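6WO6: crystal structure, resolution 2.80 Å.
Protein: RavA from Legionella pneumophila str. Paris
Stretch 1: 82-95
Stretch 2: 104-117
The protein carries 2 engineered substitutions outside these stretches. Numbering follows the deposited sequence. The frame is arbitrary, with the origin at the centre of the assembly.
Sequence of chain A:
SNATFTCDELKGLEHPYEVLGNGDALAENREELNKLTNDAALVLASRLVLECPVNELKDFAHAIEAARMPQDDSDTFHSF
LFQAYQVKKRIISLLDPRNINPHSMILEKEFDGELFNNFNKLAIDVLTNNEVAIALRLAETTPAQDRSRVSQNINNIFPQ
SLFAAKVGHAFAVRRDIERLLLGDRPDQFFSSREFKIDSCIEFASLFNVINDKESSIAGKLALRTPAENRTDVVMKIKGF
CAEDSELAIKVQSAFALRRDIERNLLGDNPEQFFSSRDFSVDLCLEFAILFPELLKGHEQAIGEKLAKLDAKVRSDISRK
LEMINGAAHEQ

Stretch 1, residues 82-95: FQAYQVKKRIISLL
Stretch 2 104-117: SMILEKEFDGELFN

Arg-90, a charged side chain, gives up more surface to the other stretch (101 Å²) than any other residue here. Its chi angles are m, t, t and 180°, which carries the guanidinium out to the turn of the second stretch: NH1 lies 2.9 Å from Glu-110 O and 3.8 Å from Leu-115 CD2, while NH2 lies 2.9 Å from OE1 of Gln-86, one helical turn back. The first stretch is already helical at Phe-82 and continues so past Arg-90, with phi/psi near -65/-41 and i to i+4 backbone bonds such as Arg-90 N to Gln-86 O (2.9 Å) and Ile-91 N to Val-87 O (3.0 Å). The second stretch enters as a helix, leaves helical phi/psi at Glu-108 (-66/8), and turns through Lys-109, whose phi/psi of 58/31 is left-handed. Phe-111 (-102/91) and Asp-112 (-60/143) are extended, and a new helix follows. Asp-112 (chi1 t) caps it through two weak bonds, Glu-114 N to Asp-112 OD1 (3.0 Å) and Leu-115 N to Asp-112 OD2 (2.9 Å).

Overall the second stretch runs obliquely counter to the first, though Leu-115 and Phe-116 follow the first stretch's direction, facing Gln-83 and Val-87 in turn. Four separations set the register: Gln-83 CA to Leu-115 CA, 7.2 Å; Val-87 CA to Phe-116 CA, 7.0 Å; Arg-90 CA to Phe-111 CA, 7.9 Å; Leu-94 CA to Met-105 CA, 8.3 Å. Leu-115 (t, p) is a knob in the hole formed by Gln-83, Gln-86, Val-87 and Arg-90; its CD1 is 3.8 Å from Gln-83 O and its CG 3.8 Å from Val-87 CG2. Beside it, Phe-116 (m, chi2 84°) brings CE2 to 3.7 Å from Val-87 CG1 and 3.6 Å from Ile-91 CD1, the latter meeting the ring at its edge. Val-87 is t and Ile-91 m, t.

Phe-111 (m, chi2 68°) continues the apolar layer: its CZ is 4.2 Å from Leu-94 CD1 and its CE2 4.3 Å from Ile-91 CG1. Phe-111 CZ also approaches the backbone at Arg-90 O (3.9 Å). Farther along, Leu-94 (m, t) places CD2 3.6 Å from Met-105 CE and 3.9 Å from Ile-106 CG1 (Ile-106 m, t). Met-105 (t, t, chi3 34°) points toward the first stretch, and its flexible thioether bridges apolar and polar neighbours: SD is 3.6 Å from Ser-93 OG and 3.8 Å from Arg-90 O. Together the stretches bury 606 Å², both sides summed, mostly through contacts of apolar side chains.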

# COMPACT_ATOMS: atom_id res chain seq x y z
N PHE A 82 -10.03 1.05 31.79
CA PHE A 82 -8.63 0.80 31.47
C PHE A 82 -8.50 -0.21 30.34
O PHE A 82 -7.66 -0.04 29.45
CB PHE A 82 -7.87 0.32 32.71
CG PHE A 82 -6.39 0.29 32.52
CD1 PHE A 82 -5.66 1.48 32.51
CD2 PHE A 82 -5.71 -0.90 32.36
CE1 PHE A 82 -4.29 1.47 32.33
CE2 PHE A 82 -4.34 -0.92 32.19
CZ PHE A 82 -3.63 0.27 32.17
N GLN A 83 -9.33 -1.26 30.34
CA GLN A 83 -9.29 -2.22 29.24
C GLN A 83 -9.66 -1.56 27.91
O GLN A 83 -9.06 -1.85 26.87
CB GLN A 83 -10.20 -3.41 29.54
CG GLN A 83 -9.66 -4.34 30.61
CD GLN A 83 -10.63 -5.46 30.95
OE1 GLN A 83 -10.48 -6.59 30.49
NE2 GLN A 83 -11.63 -5.15 31.77
N ALA A 84 -10.65 -0.66 27.93
CA ALA A 84 -11.04 0.04 26.71
C ALA A 84 -9.92 0.94 26.21
O ALA A 84 -9.63 0.98 25.00
CB ALA A 84 -12.31 0.84 26.95
N TYR A 85 -9.28 1.68 27.12
CA TYR A 85 -8.12 2.48 26.73
C TYR A 85 -7.03 1.60 26.14
O TYR A 85 -6.36 1.99 25.18
CB TYR A 85 -7.57 3.26 27.93
CG TYR A 85 -6.19 3.84 27.67
CD1 TYR A 85 -6.03 5.02 26.95
CD2 TYR A 85 -5.05 3.20 28.13
CE1 TYR A 85 -4.77 5.55 26.71
CE2 TYR A 85 -3.79 3.72 27.89
CZ TYR A 85 -3.65 4.89 27.18
OH TYR A 85 -2.40 5.41 26.94
N GLN A 86 -6.81 0.41 26.72
CA GLN A 86 -5.81 -0.50 26.19
C GLN A 86 -6.13 -0.89 24.75
O GLN A 86 -5.25 -0.87 23.88
CB GLN A 86 -5.71 -1.74 27.08
CG GLN A 86 -4.99 -1.52 28.39
CD GLN A 86 -3.49 -1.36 28.20
OE1 GLN A 86 -2.77 -2.35 28.08
NE2 GLN A 86 -3.03 -0.12 28.18
N VAL A 87 -7.39 -1.26 24.50
CA VAL A 87 -7.80 -1.63 23.14
C VAL A 87 -7.50 -0.50 22.16
O VAL A 87 -6.84 -0.69 21.13
CB VAL A 87 -9.29 -2.01 23.12
CG1 VAL A 87 -9.77 -2.20 21.68
CG2 VAL A 87 -9.53 -3.27 23.93
N LYS A 88 -7.98 0.71 22.47
CA LYS A 88 -7.81 1.81 21.53
C LYS A 88 -6.34 2.19 21.36
O LYS A 88 -5.90 2.48 20.25
CB LYS A 88 -8.63 3.03 21.96
CG LYS A 88 -8.42 4.24 21.06
CD LYS A 88 -9.69 5.05 20.87
CE LYS A 88 -9.42 6.31 20.06
NZ LYS A 88 -10.65 7.13 19.85
N LYS A 89 -5.57 2.19 22.45
CA LYS A 89 -4.16 2.55 22.37
C LYS A 89 -3.39 1.56 21.51
O LYS A 89 -2.61 1.95 20.63
CB LYS A 89 -3.56 2.63 23.77
CG LYS A 89 -2.09 2.99 23.81
CD LYS A 89 -1.85 4.38 23.25
CE LYS A 89 -0.76 4.38 22.18
NZ LYS A 89 -0.81 5.61 21.35
N ARG A 90 -3.62 0.26 21.73
CA ARG A 90 -2.89 -0.74 20.96
C ARG A 90 -3.30 -0.75 19.50
O ARG A 90 -2.48 -1.04 18.63
CB ARG A 90 -3.09 -2.12 21.58
CG ARG A 90 -2.46 -2.27 22.95
CD ARG A 90 -2.68 -3.66 23.52
NE ARG A 90 -2.19 -3.74 24.90
CZ ARG A 90 -2.25 -4.84 25.64
NH1 ARG A 90 -2.76 -5.95 25.14
NH2 ARG A 90 -1.78 -4.83 26.88
N ILE A 91 -4.56 -0.43 19.19
CA ILE A 91 -4.96 -0.37 17.79
C ILE A 91 -4.39 0.88 17.12
O ILE A 91 -3.86 0.81 16.00
CB ILE A 91 -6.49 -0.44 17.65
CG1 ILE A 91 -6.97 -1.86 17.96
CG2 ILE A 91 -6.92 -0.03 16.25
CD1 ILE A 91 -8.48 -2.01 17.96
N ILE A 92 -4.47 2.03 17.78
CA ILE A 92 -4.04 3.28 17.16
C ILE A 92 -2.53 3.35 17.04
O ILE A 92 -2.00 3.98 16.12
CB ILE A 92 -4.64 4.47 17.94
CG1 ILE A 92 -6.04 4.80 17.41
CG2 ILE A 92 -3.73 5.70 17.88
CD1 ILE A 92 -6.09 5.00 15.91
N SER A 93 -1.80 2.68 17.94
CA SER A 93 -0.34 2.67 17.84
C SER A 93 0.16 1.94 16.60
O SER A 93 1.35 2.01 16.30
CB SER A 93 0.27 2.04 19.09
OG SER A 93 -0.15 0.69 19.25
N LEU A 94 -0.72 1.25 15.87
CA LEU A 94 -0.34 0.73 14.56
C LEU A 94 -0.07 1.86 13.58
O LEU A 94 0.79 1.72 12.70
CB LEU A 94 -1.44 -0.19 14.01
CG LEU A 94 -1.76 -1.47 14.78
CD1 LEU A 94 -2.97 -2.16 14.19
CD2 LEU A 94 -0.56 -2.41 14.79
N LEU A 95 -0.77 2.98 13.72
CA LEU A 95 -0.58 4.15 12.87
C LEU A 95 0.39 5.16 13.46
O LEU A 95 0.53 6.26 12.91
CB LEU A 95 -1.93 4.84 12.61
CG LEU A 95 -2.95 4.07 11.78
CD1 LEU A 95 -4.22 4.89 11.61
CD2 LEU A 95 -2.37 3.71 10.42
N SER A 104 5.34 -6.45 14.22
CA SER A 104 5.92 -7.09 15.40
C SER A 104 4.92 -7.13 16.54
O SER A 104 4.71 -8.18 17.15
CB SER A 104 7.20 -6.35 15.83
OG SER A 104 8.25 -6.56 14.90
N MET A 105 4.28 -6.00 16.82
CA MET A 105 3.26 -5.96 17.87
C MET A 105 2.13 -6.93 17.58
O MET A 105 1.60 -7.57 18.50
CB MET A 105 2.73 -4.53 18.02
CG MET A 105 1.35 -4.42 18.62
SD MET A 105 0.89 -2.71 18.94
CE MET A 105 1.70 -1.87 17.58
N ILE A 106 1.76 -7.09 16.31
CA ILE A 106 0.69 -8.02 15.98
C ILE A 106 1.15 -9.47 16.13
O ILE A 106 0.37 -10.35 16.52
CB ILE A 106 0.14 -7.73 14.57
CG1 ILE A 106 -0.46 -6.32 14.55
CG2 ILE A 106 -0.88 -8.77 14.14
CD1 ILE A 106 -1.53 -6.12 13.51
N LEU A 107 2.43 -9.75 15.85
CA LEU A 107 2.94 -11.11 15.91
C LEU A 107 3.34 -11.52 17.33
O LEU A 107 3.17 -12.68 17.70
CB LEU A 107 4.14 -11.28 14.98
CG LEU A 107 3.88 -11.19 13.48
CD1 LEU A 107 5.18 -11.30 12.71
CD2 LEU A 107 2.90 -12.27 13.07
N GLU A 108 3.86 -10.58 18.12
CA GLU A 108 4.25 -10.82 19.50
C GLU A 108 3.08 -11.13 20.41
O GLU A 108 3.27 -11.19 21.64
CB GLU A 108 5.02 -9.61 20.05
CG GLU A 108 6.41 -9.44 19.46
CD GLU A 108 6.97 -8.04 19.68
OE1 GLU A 108 6.23 -7.19 20.23
OE2 GLU A 108 8.13 -7.80 19.31
N LYS A 109 1.89 -11.31 19.83
CA LYS A 109 0.67 -11.63 20.57
C LYS A 109 0.35 -10.57 21.61
O LYS A 109 -0.22 -10.86 22.67
CB LYS A 109 0.76 -13.02 21.21
CG LYS A 109 1.41 -14.07 20.31
CD LYS A 109 0.59 -15.35 20.23
CE LYS A 109 -0.52 -15.24 19.20
NZ LYS A 109 -1.31 -16.50 19.10
N GLU A 110 0.73 -9.32 21.32
CA GLU A 110 0.28 -8.17 22.10
C GLU A 110 -1.22 -7.93 21.94
O GLU A 110 -1.76 -7.06 22.63
CB GLU A 110 1.05 -6.92 21.67
CG GLU A 110 1.81 -6.24 22.79
CD GLU A 110 3.14 -5.68 22.32
OE1 GLU A 110 4.13 -6.45 22.29
OE2 GLU A 110 3.21 -4.49 21.95
N PHE A 111 -1.88 -8.67 21.05
CA PHE A 111 -3.32 -8.58 20.84
C PHE A 111 -3.96 -9.77 21.54
O PHE A 111 -4.11 -10.85 20.97
CB PHE A 111 -3.63 -8.55 19.35
CG PHE A 111 -3.39 -7.21 18.71
CD1 PHE A 111 -2.11 -6.72 18.57
CD2 PHE A 111 -4.46 -6.45 18.26
CE1 PHE A 111 -1.88 -5.48 17.99
CE2 PHE A 111 -4.24 -5.21 17.68
CZ PHE A 111 -2.95 -4.73 17.55
N ASP A 112 -4.33 -9.55 22.80
CA ASP A 112 -4.95 -10.60 23.60
C ASP A 112 -6.24 -11.07 22.96
O ASP A 112 -7.00 -10.28 22.38
CB ASP A 112 -5.21 -10.07 25.02
CG ASP A 112 -6.07 -11.01 25.86
OD1 ASP A 112 -6.15 -12.22 25.55
OD2 ASP A 112 -6.66 -10.52 26.84
N GLY A 113 -6.49 -12.38 23.07
CA GLY A 113 -7.73 -12.92 22.53
C GLY A 113 -8.95 -12.42 23.27
O GLY A 113 -9.91 -11.94 22.65
N GLU A 114 -8.94 -12.51 24.60
CA GLU A 114 -10.13 -12.15 25.36
C GLU A 114 -10.29 -10.64 25.52
O GLU A 114 -11.42 -10.16 25.65
CB GLU A 114 -10.11 -12.83 26.73
CG GLU A 114 -9.09 -12.29 27.71
CD GLU A 114 -9.25 -12.88 29.10
OE1 GLU A 114 -10.17 -13.71 29.29
OE2 GLU A 114 -8.46 -12.51 30.00
N LEU A 115 -9.20 -9.88 25.50
CA LEU A 115 -9.32 -8.43 25.55
C LEU A 115 -10.06 -7.91 24.32
O LEU A 115 -10.98 -7.09 24.43
CB LEU A 115 -7.94 -7.77 25.66
CG LEU A 115 -7.94 -6.24 25.62
CD1 LEU A 115 -8.78 -5.68 26.75
CD2 LEU A 115 -6.52 -5.69 25.69
N PHE A 116 -9.67 -8.38 23.13
CA PHE A 116 -10.34 -8.00 21.89
C PHE A 116 -11.55 -8.88 21.59
O PHE A 116 -12.20 -8.67 20.55
CB PHE A 116 -9.34 -8.05 20.72
CG PHE A 116 -8.33 -6.94 20.76
CD1 PHE A 116 -7.18 -7.06 21.52
CD2 PHE A 116 -8.53 -5.78 20.03
CE1 PHE A 116 -6.25 -6.04 21.56
CE2 PHE A 116 -7.60 -4.76 20.06
CZ PHE A 116 -6.46 -4.89 20.83
N ASN A 117 -11.87 -9.84 22.45
CA ASN A 117 -13.11 -10.59 22.35
C ASN A 117 -14.22 -9.96 23.17
O ASN A 117 -15.37 -9.91 22.72
CB ASN A 117 -12.87 -12.04 22.80
CG ASN A 117 -14.09 -12.92 22.60
OD1 ASN A 117 -14.85 -12.75 21.65
ND2 ASN A 117 -14.29 -13.87 23.51